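Local coordinates for protein FkbI (Streptomyces hygroscopicus, PDB 1R2J) that binds FAD and probably acts as an acyl-ACP dehydrogenase in making the methoxymalonyl extender unit of the polyketide immunosuppressant FK520, at residues G79-T84 against H151-G156; W83-L88 against A95-E100. All coordinates share one frame; numbering follows the deposited sequence.

Contact 1 of 2, residues G79-T84 against H151-G156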
ATOM      1  N   GLY A  79       4.644  -4.731  -4.241  1.00 24.13           N
ATOM      2  CA  GLY A  79       4.492  -4.188  -5.577  1.00 23.52           C
ATOM      3  C   GLY A  79       5.260  -2.911  -5.817  1.00 23.19           C
ATOM      4  O   GLY A  79       5.797  -2.695  -6.910  1.00 22.69           O
ATOM      5  N   MET A  80       5.309  -2.059  -4.799  1.00 23.84           N
ATOM      6  CA  MET A  80       6.011  -0.791  -4.906  1.00 23.19           C
ATOM      7  C   MET A  80       7.513  -1.032  -4.997  1.00 22.93           C
ATOM      8  O   MET A  80       8.203  -0.372  -5.765  1.00 21.91           O
ATOM      9  CB  MET A  80       5.692   0.102  -3.704  1.00 23.73           C
ATOM     10  CG  MET A  80       6.309   1.501  -3.800  1.00 26.62           C
ATOM     11  SD  MET A  80       5.424   2.776  -2.855  1.00 32.63           S
ATOM     12  CE  MET A  80       5.929   2.393  -1.207  1.00 28.49           C
ATOM     13  N   ALA A  81       8.014  -1.977  -4.209  1.00 22.94           N
ATOM     14  CA  ALA A  81       9.437  -2.297  -4.226  1.00 23.19           C
ATOM     15  C   ALA A  81       9.829  -2.846  -5.592  1.00 24.00           C
ATOM     16  O   ALA A  81      10.845  -2.439  -6.162  1.00 24.47           O
ATOM     17  CB  ALA A  81       9.756  -3.318  -3.151  1.00 23.98           C
ATOM     18  N   ALA A  82       9.015  -3.766  -6.109  1.00 23.86           N
ATOM     19  CA  ALA A  82       9.267  -4.390  -7.402  1.00 24.25           C
ATOM     20  C   ALA A  82       9.288  -3.347  -8.509  1.00 25.40           C
ATOM     21  O   ALA A  82      10.172  -3.354  -9.369  1.00 23.32           O
ATOM     22  CB  ALA A  82       8.194  -5.444  -7.693  1.00 23.36           C
ATOM     23  N   TRP A  83       8.297  -2.460  -8.482  1.00 26.11           N
ATOM     24  CA  TRP A  83       8.177  -1.387  -9.465  1.00 25.86           C
ATOM     25  C   TRP A  83       9.382  -0.456  -9.394  1.00 26.18           C
ATOM     26  O   TRP A  83       9.955  -0.085 -10.415  1.00 26.10           O
ATOM     27  CB  TRP A  83       6.894  -0.588  -9.212  1.00 24.59           C
ATOM     28  CG  TRP A  83       6.811   0.677 -10.003  1.00 24.91           C
ATOM     29  CD1 TRP A  83       6.891   1.953  -9.522  1.00 25.15           C
ATOM     30  CD2 TRP A  83       6.652   0.790 -11.420  1.00 25.03           C
ATOM     31  NE1 TRP A  83       6.791   2.853 -10.557  1.00 24.60           N
ATOM     32  CE2 TRP A  83       6.643   2.166 -11.732  1.00 25.38           C
ATOM     33  CE3 TRP A  83       6.519  -0.141 -12.459  1.00 27.10           C
ATOM     34  CZ2 TRP A  83       6.504   2.638 -13.040  1.00 27.65           C
ATOM     35  CZ3 TRP A  83       6.382   0.328 -13.761  1.00 28.40           C
ATOM     36  CH2 TRP A  83       6.375   1.706 -14.038  1.00 29.10           C
ATOM     37  N   THR A  84       9.757  -0.075  -8.179  1.00 27.05           N
ATOM     38  CA  THR A  84      10.899   0.807  -7.976  1.00 28.10           C
ATOM     39  C   THR A  84      12.179   0.222  -8.587  1.00 29.81           C
ATOM     40  O   THR A  84      12.961   0.936  -9.220  1.00 30.02           O
ATOM     41  CB  THR A  84      11.125   1.060  -6.469  1.00 27.34           C
ATOM     42  OG1 THR A  84       9.953   1.662  -5.906  1.00 26.64           O
ATOM     43  CG2 THR A  84      12.316   1.984  -6.250  1.00 26.38           C
ATOM     44  N   HIS A 151      14.265  -7.831   2.109  1.00 28.14           N
ATOM     45  CA  HIS A 151      14.893  -6.693   1.452  1.00 29.72           C
ATOM     46  C   HIS A 151      14.271  -5.368   1.868  1.00 29.81           C
ATOM     47  O   HIS A 151      13.048  -5.243   1.965  1.00 29.62           O
ATOM     48  CB  HIS A 151      14.774  -6.824  -0.068  1.00 31.02           C
ATOM     49  CG  HIS A 151      15.429  -8.049  -0.626  1.00 34.78           C
ATOM     50  ND1 HIS A 151      16.771  -8.316  -0.461  1.00 35.83           N
ATOM     51  CD2 HIS A 151      14.925  -9.077  -1.348  1.00 36.01           C
ATOM     52  CE1 HIS A 151      17.066  -9.457  -1.058  1.00 37.21           C
ATOM     53  NE2 HIS A 151      15.963  -9.939  -1.604  1.00 36.88           N
ATOM     54  N   LEU A 152      15.120  -4.375   2.107  1.00 28.12           N
ATOM     55  CA  LEU A 152      14.644  -3.055   2.480  1.00 27.28           C
ATOM     56  C   LEU A 152      15.077  -2.079   1.400  1.00 26.49           C
ATOM     57  O   LEU A 152      16.270  -1.835   1.213  1.00 27.16           O
ATOM     58  CB  LEU A 152      15.210  -2.632   3.838  1.00 27.01           C
ATOM     59  CG  LEU A 152      14.634  -3.292   5.101  1.00 28.72           C
ATOM     60  CD1 LEU A 152      13.126  -3.071   5.156  1.00 31.18           C
ATOM     61  CD2 LEU A 152      14.934  -4.769   5.109  1.00 31.51           C
ATOM     62  N   VAL A 153      14.103  -1.549   0.670  1.00 24.12           N
ATOM     63  CA  VAL A 153      14.379  -0.597  -0.397  1.00 22.92           C
ATOM     64  C   VAL A 153      14.398   0.778   0.251  1.00 24.27           C
ATOM     65  O   VAL A 153      13.351   1.357   0.550  1.00 22.90           O
ATOM     66  CB  VAL A 153      13.296  -0.668  -1.478  1.00 22.69           C
ATOM     67  CG1 VAL A 153      13.652   0.243  -2.644  1.00 21.28           C
ATOM     68  CG2 VAL A 153      13.156  -2.102  -1.951  1.00 23.88           C
ATOM     69  N   VAL A 154      15.606   1.290   0.464  1.00 23.50           N
ATOM     70  CA  VAL A 154      15.806   2.569   1.138  1.00 24.33           C
ATOM     71  C   VAL A 154      16.172   3.760   0.259  1.00 25.54           C
ATOM     72  O   VAL A 154      17.065   3.678  -0.590  1.00 25.19           O
ATOM     73  CB  VAL A 154      16.891   2.412   2.234  1.00 22.69           C
ATOM     74  CG1 VAL A 154      17.101   3.716   2.982  1.00 25.14           C
ATOM     75  CG2 VAL A 154      16.482   1.319   3.188  1.00 22.68           C
ATOM     76  N   PHE A 155      15.476   4.870   0.489  1.00 25.40           N
ATOM     77  CA  PHE A 155      15.705   6.118  -0.232  1.00 26.44           C
ATOM     78  C   PHE A 155      16.612   6.991   0.629  1.00 26.99           C
ATOM     79  O   PHE A 155      16.558   6.927   1.860  1.00 26.96           O
ATOM     80  CB  PHE A 155      14.382   6.853  -0.473  1.00 24.99           C
ATOM     81  CG  PHE A 155      13.637   6.391  -1.697  1.00 24.94           C
ATOM     82  CD1 PHE A 155      13.760   7.075  -2.897  1.00 24.79           C
ATOM     83  CD2 PHE A 155      12.813   5.278  -1.647  1.00 24.66           C
ATOM     84  CE1 PHE A 155      13.070   6.660  -4.028  1.00 26.08           C
ATOM     85  CE2 PHE A 155      12.118   4.855  -2.774  1.00 26.14           C
ATOM     86  CZ  PHE A 155      12.247   5.548  -3.966  1.00 25.45           C
ATOM     87  N   GLY A 156      17.436   7.808  -0.021  1.00 28.74           N
ATOM     88  CA  GLY A 156      18.344   8.678   0.704  1.00 30.90           C
ATOM     89  C   GLY A 156      19.053   9.674  -0.196  1.00 32.43           C
ATOM     90  O   GLY A 156      18.809   9.706  -1.405  1.00 31.78           O
TER

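Contact 2 of 2, residues W83-L88 against A95-E100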
ATOM      1  N   TRP A  83       8.297  -2.460  -8.482  1.00 26.11           N
ATOM      2  CA  TRP A  83       8.177  -1.387  -9.465  1.00 25.86           C
ATOM      3  C   TRP A  83       9.382  -0.456  -9.394  1.00 26.18           C
ATOM      4  O   TRP A  83       9.955  -0.085 -10.415  1.00 26.10           O
ATOM      5  CB  TRP A  83       6.894  -0.588  -9.212  1.00 24.59           C
ATOM      6  CG  TRP A  83       6.811   0.677 -10.003  1.00 24.91           C
ATOM      7  CD1 TRP A  83       6.891   1.953  -9.522  1.00 25.15           C
ATOM      8  CD2 TRP A  83       6.652   0.790 -11.420  1.00 25.03           C
ATOM      9  NE1 TRP A  83       6.791   2.853 -10.557  1.00 24.60           N
ATOM     10  CE2 TRP A  83       6.643   2.166 -11.732  1.00 25.38           C
ATOM     11  CE3 TRP A  83       6.519  -0.141 -12.459  1.00 27.10           C
ATOM     12  CZ2 TRP A  83       6.504   2.638 -13.040  1.00 27.65           C
ATOM     13  CZ3 TRP A  83       6.382   0.328 -13.761  1.00 28.40           C
ATOM     14  CH2 TRP A  83       6.375   1.706 -14.038  1.00 29.10           C
ATOM     15  N   THR A  84       9.757  -0.075  -8.179  1.00 27.05           N
ATOM     16  CA  THR A  84      10.899   0.807  -7.976  1.00 28.10           C
ATOM     17  C   THR A  84      12.179   0.222  -8.587  1.00 29.81           C
ATOM     18  O   THR A  84      12.961   0.936  -9.220  1.00 30.02           O
ATOM     19  CB  THR A  84      11.125   1.060  -6.469  1.00 27.34           C
ATOM     20  OG1 THR A  84       9.953   1.662  -5.906  1.00 26.64           O
ATOM     21  CG2 THR A  84      12.316   1.984  -6.250  1.00 26.38           C
ATOM     22  N   VAL A  85      12.389  -1.078  -8.408  1.00 30.22           N
ATOM     23  CA  VAL A  85      13.583  -1.720  -8.936  1.00 33.95           C
ATOM     24  C   VAL A  85      13.545  -1.873 -10.450  1.00 35.15           C
ATOM     25  O   VAL A  85      14.561  -1.734 -11.122  1.00 36.75           O
ATOM     26  CB  VAL A  85      13.810  -3.113  -8.296  1.00 34.27           C
ATOM     27  CG1 VAL A  85      15.044  -3.759  -8.878  1.00 35.70           C
ATOM     28  CG2 VAL A  85      13.953  -2.975  -6.783  1.00 34.07           C
ATOM     29  N   GLN A  86      12.372  -2.142 -10.999  1.00 36.28           N
ATOM     30  CA  GLN A  86      12.297  -2.312 -12.434  1.00 37.77           C
ATOM     31  C   GLN A  86      12.173  -0.971 -13.165  1.00 37.99           C
ATOM     32  O   GLN A  86      12.251  -0.915 -14.392  1.00 37.72           O
ATOM     33  CB  GLN A  86      11.146  -3.262 -12.772  1.00 39.87           C
ATOM     34  CG  GLN A  86       9.835  -2.609 -13.090  1.00 40.84           C
ATOM     35  CD  GLN A  86       9.716  -2.316 -14.558  1.00 43.52           C
ATOM     36  OE1 GLN A  86       9.983  -3.179 -15.393  1.00 45.78           O
ATOM     37  NE2 GLN A  86       9.319  -1.094 -14.890  1.00 45.59           N
ATOM     38  N   ARG A  87      12.006   0.111 -12.411  1.00 37.77           N
ATOM     39  CA  ARG A  87      11.899   1.441 -13.005  1.00 38.75           C
ATOM     40  C   ARG A  87      13.240   2.176 -12.908  1.00 38.82           C
ATOM     41  O   ARG A  87      13.549   3.034 -13.736  1.00 38.36           O
ATOM     42  CB  ARG A  87      10.816   2.262 -12.297  1.00 39.96           C
ATOM     43  CG  ARG A  87      10.557   3.636 -12.921  1.00 42.85           C
ATOM     44  CD  ARG A  87      10.006   3.513 -14.340  1.00 44.89           C
ATOM     45  NE  ARG A  87       9.946   4.797 -15.043  1.00 47.20           N
ATOM     46  CZ  ARG A  87       9.542   4.941 -16.306  1.00 49.14           C
ATOM     47  NH1 ARG A  87       9.157   3.883 -17.011  1.00 48.85           N
ATOM     48  NH2 ARG A  87       9.530   6.142 -16.874  1.00 49.54           N
ATOM     49  N   LEU A  88      14.032   1.820 -11.897  1.00 38.60           N
ATOM     50  CA  LEU A  88      15.332   2.441 -11.657  1.00 39.24           C
ATOM     51  C   LEU A  88      16.517   1.495 -11.895  1.00 40.34           C
ATOM     52  O   LEU A  88      17.512   1.878 -12.514  1.00 42.64           O
ATOM     53  CB  LEU A  88      15.394   2.965 -10.216  1.00 37.46           C
ATOM     54  CG  LEU A  88      14.272   3.894  -9.742  1.00 36.21           C
ATOM     55  CD1 LEU A  88      14.473   4.224  -8.269  1.00 36.53           C
ATOM     56  CD2 LEU A  88      14.256   5.158 -10.577  1.00 34.46           C
ATOM     57  N   ALA A  95      16.949  -8.199 -12.948  1.00 40.08           N
ATOM     58  CA  ALA A  95      17.002  -9.649 -13.108  1.00 40.57           C
ATOM     59  C   ALA A  95      17.205 -10.393 -11.792  1.00 40.72           C
ATOM     60  O   ALA A  95      16.682 -11.491 -11.602  1.00 41.85           O
ATOM     61  CB  ALA A  95      18.105 -10.021 -14.093  1.00 40.43           C
ATOM     62  N   THR A  96      17.956  -9.792 -10.878  1.00 40.05           N
ATOM     63  CA  THR A  96      18.225 -10.429  -9.596  1.00 40.31           C
ATOM     64  C   THR A  96      17.119 -10.224  -8.559  1.00 39.61           C
ATOM     65  O   THR A  96      16.588 -11.184  -7.999  1.00 38.50           O
ATOM     66  CB  THR A  96      19.556  -9.918  -8.998  1.00 41.78           C
ATOM     67  OG1 THR A  96      20.609 -10.090  -9.953  1.00 41.89           O
ATOM     68  CG2 THR A  96      19.905 -10.687  -7.732  1.00 42.13           C
ATOM     69  N   PHE A  97      16.774  -8.967  -8.314  1.00 38.20           N
ATOM     70  CA  PHE A  97      15.761  -8.635  -7.319  1.00 37.97           C
ATOM     71  C   PHE A  97      14.333  -9.048  -7.656  1.00 37.02           C
ATOM     72  O   PHE A  97      13.623  -9.577  -6.802  1.00 38.83           O
ATOM     73  CB  PHE A  97      15.813  -7.138  -7.023  1.00 38.15           C
ATOM     74  CG  PHE A  97      17.137  -6.682  -6.475  1.00 39.65           C
ATOM     75  CD1 PHE A  97      17.631  -7.211  -5.286  1.00 39.79           C
ATOM     76  CD2 PHE A  97      17.891  -5.725  -7.145  1.00 40.19           C
ATOM     77  CE1 PHE A  97      18.852  -6.792  -4.774  1.00 39.24           C
ATOM     78  CE2 PHE A  97      19.117  -5.300  -6.636  1.00 39.80           C
ATOM     79  CZ  PHE A  97      19.596  -5.835  -5.452  1.00 38.26           C
ATOM     80  N   LEU A  98      13.906  -8.812  -8.891  1.00 35.00           N
ATOM     81  CA  LEU A  98      12.552  -9.164  -9.283  1.00 34.21           C
ATOM     82  C   LEU A  98      12.253 -10.660  -9.155  1.00 35.58           C
ATOM     83  O   LEU A  98      11.147 -11.043  -8.761  1.00 34.33           O
ATOM     84  CB  LEU A  98      12.268  -8.681 -10.711  1.00 33.15           C
ATOM     85  CG  LEU A  98      12.152  -7.158 -10.879  1.00 33.43           C
ATOM     86  CD1 LEU A  98      12.007  -6.816 -12.350  1.00 31.80           C
ATOM     87  CD2 LEU A  98      10.962  -6.627 -10.104  1.00 33.59           C
ATOM     88  N   LYS A  99      13.233 -11.505  -9.465  1.00 35.71           N
ATOM     89  CA  LYS A  99      13.030 -12.950  -9.377  1.00 36.22           C
ATOM     90  C   LYS A  99      12.870 -13.388  -7.923  1.00 35.04           C
ATOM     91  O   LYS A  99      12.132 -14.328  -7.625  1.00 33.44           O
ATOM     92  CB  LYS A  99      14.200 -13.699 -10.016  1.00 38.62           C
ATOM     93  CG  LYS A  99      15.423 -13.814  -9.111  1.00 44.45           C
ATOM     94  CD  LYS A  99      15.538 -15.202  -8.477  1.00 47.22           C
ATOM     95  CE  LYS A  99      15.717 -16.316  -9.515  1.00 49.69           C
ATOM     96  NZ  LYS A  99      15.832 -17.678  -8.917  1.00 51.25           N
ATOM     97  N   GLU A 100      13.564 -12.709  -7.017  1.00 34.47           N
ATOM     98  CA  GLU A 100      13.456 -13.045  -5.606  1.00 33.98           C
ATOM     99  C   GLU A 100      12.103 -12.619  -5.036  1.00 32.40           C
ATOM    100  O   GLU A 100      11.568 -13.276  -4.141  1.00 31.84           O
ATOM    101  CB  GLU A 100      14.589 -12.390  -4.813  1.00 36.34           C
ATOM    102  CG  GLU A 100      15.971 -12.866  -5.225  1.00 40.59           C
ATOM    103  CD  GLU A 100      17.030 -12.558  -4.186  1.00 43.71           C
ATOM    104  OE1 GLU A 100      18.234 -12.601  -4.529  1.00 46.69           O
ATOM    105  OE2 GLU A 100      16.658 -12.269  -3.026  1.00 44.27           O
TER

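Contact 1 of 2, residues G79-T84 against H151-G156
Ala81 CB sits 3.8 Å from Val153 CG2, the closest approach between helix 79-84 and strand 151-156. Both branches of Val153 are engaged. CG2, the methyl beside the backbone N, takes Ala81, while CG1, set anti to that N (chi1 -175°), reaches 4.2 Å to Thr84 CG2, nearly one helical turn further on. The same threonine methyl lies 4.2 Å from CZ of Phe155, which it meets obliquely; the phenylalanine's CB does not point at the helix, and it is the far end of the ring that comes near. Here the helical N-terminal domain of the acyl-CoA dehydrogenase fold rests on the beta-rich middle domain, the axes of segments 79-84 and 151-156 inclined at 64° and approaching to 9.6 Å. Ala81 also touches Val109, and Phe155 lies close to Phe111, both FAD-binding residues. The polar end of Thr84 is turned back to its own helix: OG1 lies 2.7 Å from Met80 O and stands above the carbonyl plane, across from Thr84 N, which bonds to that oxygen from the other face. A further hydrogen bond joins Thr84 OG1 to Ser221 OG on helix 219-248, so the buried hydroxyl is satisfied.

Contact 2 of 2, residues W83-L88 against A95-E100
Val85 and Phe97 face each other with CA atoms 7.4 Å apart, the nearest CA pair of the two segments. A single methyl of the valine makes the touch. CG1, anti to the backbone N of Val85 (chi1 179°), lies 3.9 Å from Phe97 CD2 and equally near Phe97 CB, so it packs against the root of the aromatic side chain and its ortho carbon, reaching the ring obliquely. The two side chains run at about a right angle to each other. Beyond the pair, Phe97 reaches Val167 of strand 164-169 in the middle domain, and Val85 touches Leu207 on a loop.

The second touch is made by Leu98 CD1, which comes 3.7 Å from CB of Gln86. Leu98 does not aim its CB at the facing helix; the branched end does the reaching, and His47 touches the same side chain. The tightly packed part of the contact is thus made by the buried Val85 and Leu98, one pressed on Phe97 and the other on CB of Gln86. The looser side lies at the far end of the partly exposed Gln86, which offers only the aliphatic base of its chain, for the bend at chi2 (90°) helps carry the amide away from helix 91-100.

The two segments belong to consecutive helices of the N-terminal domain, joined by a short turn after Leu88. No hydrogen bond or salt bridge joins them, and together they bury 183 Å². The contact therefore rests on van der Waals packing of methyl, methylene and aromatic carbons, and it probably gains its stability from close fit and burial of carbon rather than from directional bonds.

How the contacts relate
From the N terminus, both contacts start on helix 69-88 and share Trp83 and Thr84. Contact 2 closes first, when the chain turns after Leu88 and helix 91-100 folds back at once, a local loop within the N-terminal domain. The chain then enters the middle domain and returns as strand 151-156 in contact 1, closing a much longer loop. That loop encloses contact 2, so the two nest, their centres 9 Å apart. They are also joined directly: His151 NE2 lies 2.8 Å from Glu100 OE2, a probable hydrogen bond from the strand to the second helix. Helix 69-88 thus ties its sequence neighbour and the middle-domain sheet together.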